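PDB 4WY5: esterase, which probably hydrolyses carboxylic ester bonds, as an alpha/beta-hydrolase-fold carboxylesterase from the thermophilic fungus Rhizomucor miehei. Local coordinates for residues L256-S261 and V285-V291; K56-D61 and I138-R142. All blocks are in the same frame, centred on the assembly; numbering follows the deposited sequence.

Interaction 1 (L256-S261 and V285-V291); sequences LFTAES and VRVLGAV. With SO4 (sulfate ion), chain C.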
loop_
_atom_site.group_PDB
_atom_site.type_symbol
_atom_site.label_atom_id
_atom_site.label_comp_id
_atom_site.label_asym_id
_atom_site.label_seq_id
_atom_site.Cartn_x
_atom_site.Cartn_y
_atom_site.Cartn_z
ATOM N N LEU A 256 -4.755 7.437 -0.843
ATOM C CA LEU A 256 -5.201 7.591 0.546
ATOM C C LEU A 256 -4.724 6.456 1.460
ATOM O O LEU A 256 -4.824 5.284 1.109
ATOM C CB LEU A 256 -6.722 7.711 0.594
ATOM C CG LEU A 256 -7.400 8.118 1.900
ATOM C CD1 LEU A 256 -8.716 8.767 1.563
ATOM C CD2 LEU A 256 -7.681 6.912 2.782
ATOM N N PHE A 257 -4.163 6.829 2.615
ATOM C CA PHE A 257 -3.751 5.863 3.643
ATOM C C PHE A 257 -4.654 5.994 4.846
ATOM O O PHE A 257 -5.005 7.117 5.250
ATOM C CB PHE A 257 -2.309 6.066 4.105
ATOM C CG PHE A 257 -1.268 5.842 3.025
ATOM C CD1 PHE A 257 -0.658 4.595 2.878
ATOM C CD2 PHE A 257 -0.905 6.871 2.171
ATOM C CE1 PHE A 257 0.306 4.379 1.902
ATOM C CE2 PHE A 257 0.064 6.668 1.187
ATOM C CZ PHE A 257 0.671 5.417 1.051
ATOM N N THR A 258 -4.992 4.847 5.430
ATOM C CA THR A 258 -5.780 4.791 6.647
ATOM C C THR A 258 -5.021 3.921 7.666
ATOM O O THR A 258 -4.239 3.053 7.270
ATOM C CB THR A 258 -7.183 4.245 6.331
ATOM O OG1 THR A 258 -8.166 5.230 6.664
ATOM C CG2 THR A 258 -7.451 2.947 7.027
ATOM N N ALA A 259 -5.201 4.168 8.965
ATOM C CA ALA A 259 -4.520 3.357 9.981
ATOM C C ALA A 259 -5.491 2.397 10.686
ATOM O O ALA A 259 -6.604 2.790 11.029
ATOM C CB ALA A 259 -3.827 4.260 11.007
ATOM N N GLU A 260 -5.073 1.143 10.888
ATOM C CA GLU A 260 -5.971 0.114 11.424
ATOM C C GLU A 260 -6.546 0.458 12.801
ATOM O O GLU A 260 -7.739 0.282 13.030
ATOM C CB GLU A 260 -5.272 -1.262 11.503
ATOM C CG GLU A 260 -6.216 -2.358 12.052
ATOM C CD GLU A 260 -5.604 -3.751 12.096
ATOM O OE1 GLU A 260 -4.435 -3.868 12.546
ATOM O OE2 GLU A 260 -6.295 -4.732 11.705
ATOM N N SER A 261 -5.702 0.919 13.722
ATOM C CA SER A 261 -6.156 1.246 15.075
ATOM C C SER A 261 -6.224 2.763 15.263
ATOM O O SER A 261 -5.331 3.371 15.878
ATOM C CB SER A 261 -5.232 0.619 16.124
ATOM O OG SER A 261 -5.343 -0.802 16.131
ATOM N N VAL A 285 -5.625 2.272 0.822
ATOM C CA VAL A 285 -5.243 1.091 1.612
ATOM C C VAL A 285 -5.405 1.324 3.117
ATOM O O VAL A 285 -5.219 2.457 3.592
ATOM C CB VAL A 285 -3.754 0.655 1.360
ATOM C CG1 VAL A 285 -3.563 0.111 -0.042
ATOM C CG2 VAL A 285 -2.778 1.806 1.630
ATOM N N ARG A 286 -5.752 0.259 3.851
ATOM C CA ARG A 286 -5.711 0.240 5.321
ATOM C C ARG A 286 -4.395 -0.406 5.772
ATOM O O ARG A 286 -4.096 -1.548 5.378
ATOM C CB ARG A 286 -6.903 -0.531 5.928
ATOM C CG ARG A 286 -6.898 -0.592 7.477
ATOM C CD ARG A 286 -7.957 -1.556 8.059
ATOM N NE ARG A 286 -9.308 -1.071 7.799
ATOM C CZ ARG A 286 -10.425 -1.606 8.277
ATOM N NH1 ARG A 286 -10.381 -2.673 9.067
ATOM N NH2 ARG A 286 -11.596 -1.049 7.972
ATOM N N VAL A 287 -3.615 0.308 6.592
ATOM C CA VAL A 287 -2.296 -0.205 7.047
ATOM C C VAL A 287 -2.404 -0.994 8.357
ATOM O O VAL A 287 -2.789 -0.441 9.395
ATOM C CB VAL A 287 -1.287 0.931 7.280
ATOM C CG1 VAL A 287 0.113 0.356 7.593
ATOM C CG2 VAL A 287 -1.255 1.861 6.080
ATOM N N LEU A 288 -2.049 -2.274 8.313
ATOM C CA LEU A 288 -2.177 -3.153 9.482
ATOM C C LEU A 288 -1.094 -2.930 10.545
ATOM O O LEU A 288 0.089 -2.779 10.229
ATOM C CB LEU A 288 -2.151 -4.622 9.045
ATOM C CG LEU A 288 -3.467 -5.356 8.713
ATOM C CD1 LEU A 288 -4.470 -4.514 7.955
ATOM C CD2 LEU A 288 -3.187 -6.626 7.932
ATOM N N GLY A 289 -1.516 -2.924 11.807
ATOM C CA GLY A 289 -0.616 -2.764 12.942
ATOM C C GLY A 289 -0.299 -1.329 13.353
ATOM O O GLY A 289 0.477 -1.115 14.295
ATOM N N ALA A 290 -0.868 -0.351 12.645
ATOM C CA ALA A 290 -0.493 1.050 12.871
ATOM C C ALA A 290 -1.548 1.844 13.635
ATOM O O ALA A 290 -2.720 1.472 13.679
ATOM C CB ALA A 290 -0.188 1.747 11.539
ATOM N N VAL A 291 -1.112 2.954 14.228
ATOM C CA VAL A 291 -1.992 3.835 14.985
ATOM C C VAL A 291 -1.958 5.204 14.306
ATOM O O VAL A 291 -1.105 5.453 13.446
ATOM C CB VAL A 291 -1.550 3.961 16.453
ATOM C CG1 VAL A 291 -1.580 2.609 17.141
ATOM C CG2 VAL A 291 -0.146 4.525 16.522
HETATM S S SO4 C . -13.641 -4.679 9.671
HETATM O O1 SO4 C . -12.678 -3.817 10.370
HETATM O O2 SO4 C . -14.080 -4.005 8.438
HETATM O O3 SO4 C . -12.953 -5.935 9.354
HETATM O O4 SO4 C . -14.799 -4.957 10.537
HETATM O O HOH W 1 -8.125 -4.860 9.558
#
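Leu256-Ala259 and Val285-Val287 pair as parallel neighbours at one edge of the chain's central sheet, the two strands of a beta-alpha-beta unit completed by helix 265-277. Their axes come within 4.7 Å. Four backbone hydrogen bonds zip them together: Val285 N to Leu256 O, Thr258 N to Val285 O, Val287 N to Thr258 O (2.9 Å, 168° at the hydrogen) and Glu260 N to Val287 O. Beyond them the chain turns through a type II turn, Val287-Ala290, with Gly289 at a positive phi of 87°. Glu260 braces this turn: its CG stands anti to the backbone N (chi1 -179°) and the extended chain carries OE1 to Gly289 N (3.2 Å), the N-H arriving from above the carboxylate plane. Ser261 N then bonds Ala290 O at 3.0 Å.

On one face CD1 of Phe257 touches CG2 of Val285 at 3.7 Å, the two side chains lying side by side. On the other, CG2 of Thr258 rests on CG of Arg286 (3.6 Å). Arg286 forms a salt bridge with Glu269, while its NH1 shares a water with Glu260 OE2 and donates to O1 of a sulfate ion, probably from the crystallisation liquor, in the guanidinium plane (2.9 Å). In this crystal structure the sulfate also binds Arg286 of the second subunit, probably easing the approach of like charges.

The side chain of Ala259 touches the site of a probable Ser161-His292-Asp262 catalytic triad. Helix 302-319 packs over Phe257, and Val285-Val287 also pair antiparallel with a strand of the second subunit, extending the sheet across the dimer.

Interaction 2 (K56-D61 and I138-R142); sequences KVVESD and ILWVR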
loop_
_atom_site.group_PDB
_atom_site.type_symbol
_atom_site.label_atom_id
_atom_site.label_comp_id
_atom_site.label_asym_id
_atom_site.label_seq_id
_atom_site.Cartn_x
_atom_site.Cartn_y
_atom_site.Cartn_z
ATOM N N LYS A 56 11.623 31.894 3.227
ATOM C CA LYS A 56 11.201 33.083 2.477
ATOM C C LYS A 56 9.858 33.637 2.993
ATOM O O LYS A 56 8.995 32.881 3.460
ATOM C CB LYS A 56 11.090 32.762 0.982
ATOM C CG LYS A 56 12.412 32.428 0.290
ATOM C CD LYS A 56 12.238 32.237 -1.217
ATOM C CE LYS A 56 12.031 33.554 -1.945
ATOM N NZ LYS A 56 13.235 34.423 -1.847
ATOM N N VAL A 57 9.694 34.957 2.898
ATOM C CA VAL A 57 8.491 35.651 3.348
ATOM C C VAL A 57 7.913 36.478 2.200
ATOM O O VAL A 57 8.584 37.370 1.686
ATOM C CB VAL A 57 8.803 36.571 4.550
ATOM C CG1 VAL A 57 7.570 37.383 4.972
ATOM C CG2 VAL A 57 9.355 35.751 5.709
ATOM N N VAL A 58 6.679 36.188 1.789
ATOM C CA VAL A 58 6.156 36.724 0.524
ATOM C C VAL A 58 4.704 37.183 0.579
ATOM O O VAL A 58 4.003 36.945 1.561
ATOM C CB VAL A 58 6.251 35.675 -0.619
ATOM C CG1 VAL A 58 7.689 35.259 -0.870
ATOM C CG2 VAL A 58 5.386 34.463 -0.297
ATOM N N GLU A 59 4.265 37.832 -0.497
ATOM C CA GLU A 59 2.898 38.327 -0.620
ATOM C C GLU A 59 2.213 37.691 -1.836
ATOM O O GLU A 59 2.846 37.473 -2.876
ATOM C CB GLU A 59 2.883 39.856 -0.711
ATOM C CG GLU A 59 1.487 40.447 -0.814
ATOM C CD GLU A 59 1.457 41.942 -0.543
ATOM O OE1 GLU A 59 2.524 42.589 -0.631
ATOM O OE2 GLU A 59 0.358 42.468 -0.264
ATOM N N SER A 60 0.929 37.368 -1.688
ATOM C CA SER A 60 0.195 36.629 -2.708
ATOM C C SER A 60 -1.306 36.630 -2.447
ATOM O O SER A 60 -1.742 36.292 -1.339
ATOM C CB SER A 60 0.697 35.179 -2.775
ATOM O OG SER A 60 0.064 34.453 -3.824
ATOM N N ASP A 61 -2.085 37.039 -3.451
ATOM C CA ASP A 61 -3.548 36.944 -3.402
ATOM C C ASP A 61 -4.117 37.647 -2.183
ATOM O O ASP A 61 -5.138 37.233 -1.632
ATOM C CB ASP A 61 -3.988 35.469 -3.401
ATOM C CG ASP A 61 -5.449 35.281 -3.793
ATOM O OD1 ASP A 61 -5.897 35.937 -4.760
ATOM O OD2 ASP A 61 -6.147 34.468 -3.138
ATOM N N ILE A 138 0.085 28.294 -3.489
ATOM C CA ILE A 138 0.108 27.589 -4.772
ATOM C C ILE A 138 0.205 28.585 -5.939
ATOM O O ILE A 138 0.951 28.354 -6.895
ATOM C CB ILE A 138 -1.139 26.687 -4.947
ATOM C CG1 ILE A 138 -1.063 25.489 -3.990
ATOM C CG2 ILE A 138 -1.255 26.200 -6.384
ATOM C CD1 ILE A 138 -2.282 24.538 -4.028
ATOM N N LEU A 139 -0.530 29.695 -5.840
ATOM C CA LEU A 139 -0.478 30.738 -6.863
ATOM C C LEU A 139 0.905 31.349 -6.966
ATOM O O LEU A 139 1.362 31.680 -8.054
ATOM C CB LEU A 139 -1.507 31.841 -6.589
ATOM C CG LEU A 139 -2.939 31.451 -6.983
ATOM C CD1 LEU A 139 -3.975 32.508 -6.595
ATOM C CD2 LEU A 139 -3.019 31.123 -8.479
ATOM N N TRP A 140 1.575 31.481 -5.831
ATOM C CA TRP A 140 2.891 32.087 -5.807
ATOM C C TRP A 140 3.949 31.207 -6.466
ATOM O O TRP A 140 4.805 31.687 -7.217
ATOM C CB TRP A 140 3.289 32.390 -4.370
ATOM C CG TRP A 140 4.605 33.058 -4.279
ATOM C CD1 TRP A 140 4.844 34.396 -4.339
ATOM C CD2 TRP A 140 5.887 32.421 -4.134
ATOM N NE1 TRP A 140 6.194 34.636 -4.236
ATOM C CE2 TRP A 140 6.856 33.441 -4.110
ATOM C CE3 TRP A 140 6.302 31.094 -4.008
ATOM C CZ2 TRP A 140 8.227 33.175 -3.966
ATOM C CZ3 TRP A 140 7.669 30.829 -3.872
ATOM C CH2 TRP A 140 8.610 31.866 -3.852
ATOM N N VAL A 141 3.874 29.909 -6.192
ATOM C CA VAL A 141 4.794 28.943 -6.768
ATOM C C VAL A 141 4.696 28.901 -8.290
ATOM O O VAL A 141 5.707 28.778 -8.977
ATOM C CB VAL A 141 4.526 27.532 -6.203
ATOM C CG1 VAL A 141 5.111 26.469 -7.112
ATOM C CG2 VAL A 141 5.091 27.419 -4.797
ATOM N N ARG A 142 3.480 29.025 -8.812
ATOM C CA ARG A 142 3.276 29.089 -10.263
ATOM C C ARG A 142 3.855 30.364 -10.878
ATOM O O ARG A 142 4.311 30.353 -12.017
ATOM C CB ARG A 142 1.780 29.008 -10.599
ATOM C CG ARG A 142 1.192 27.621 -10.508
ATOM C CD ARG A 142 -0.307 27.595 -10.796
ATOM N NE ARG A 142 -0.591 26.482 -11.694
ATOM C CZ ARG A 142 -1.075 26.608 -12.924
ATOM N NH1 ARG A 142 -1.397 27.804 -13.395
ATOM N NH2 ARG A 142 -1.278 25.525 -13.664
#
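Strand residues Lys56-Ser60 pass almost perpendicular to helix residues Ile138-Arg142, at 99° between their N-to-C directions, with the segment axes 8.6 Å apart at closest and the nearest CA pair, Ser60 and Trp140, 6.1 Å apart. No hydrogen bond links the two segments, so the evidence for the contact is side-chain packing, centred on the indole of Trp140.

Trp140 holds CG anti to its backbone N (chi1 -178°), which carries the indole out from the helix toward the strand, with one face turned to Val58. Val58 lies over that face: CG2 sits 4.0 Å from the centroid of the five-membered ring and 9° off its normal, a CH-pi contact. The second methyl, CG1, hangs past the border of the indole, 3.7 Å from NE1 and 3.8 Å from CZ2. The valine thus straddles the NE1 side of the indole, its side chain crossing the tryptophan at about a right angle. Farther along the ring system, the last methylene of Lys56, CE, approaches obliquely, 4.3 Å from CH2 of Trp140.

Beyond the ring, Ser60 places its OG 3.9 Å from CB of Trp140, a van der Waals approach; the polar partner of this hydroxyl is the carbonyl O of Ala136 in the same helix, a hydrogen bond that fastens the strand end to the helix. Asp61, just after the strand, brings CG to 4.2 Å from CD1 of Leu139, and its side chain also touches Tyr135 and Ala136.

This is surface packing of helix 129-143 against the antiparallel hairpin 52-60/63-71 at one end of the mixed sheet of an alpha/beta hydrolase fold. Strand 63-71 pairs with Lys56 and Val58, and its Leu67 also packs on Trp140, which therefore touches both strands of the hairpin.

How the interactions relate
After two N-terminal helices, the chain lays down strand 52-60, outermost on its side of the sheet, runs through strands 63-71, 80-86 and 113-117, and returns in helix 129-143, where interaction 2 closes a loop of 76 residues. Only later, after the central strands 155-160 and 185-189, does interaction 1 open at strand 254-259; it closes over 23 residues, mostly helix 265-277. The two loops therefore run in series, neither nested nor crossing. The centres of interactions 1 and 2 are about 34 Å apart, on opposite sides of the chain's centre. The nearest atoms of interactions 1 and 2 are about 18 Å apart. Both reach the same mixed sheet: interaction 2 fixes a helix against one end strand, whereas interaction 1 pairs the strand outermost at the other end within this chain with its neighbour.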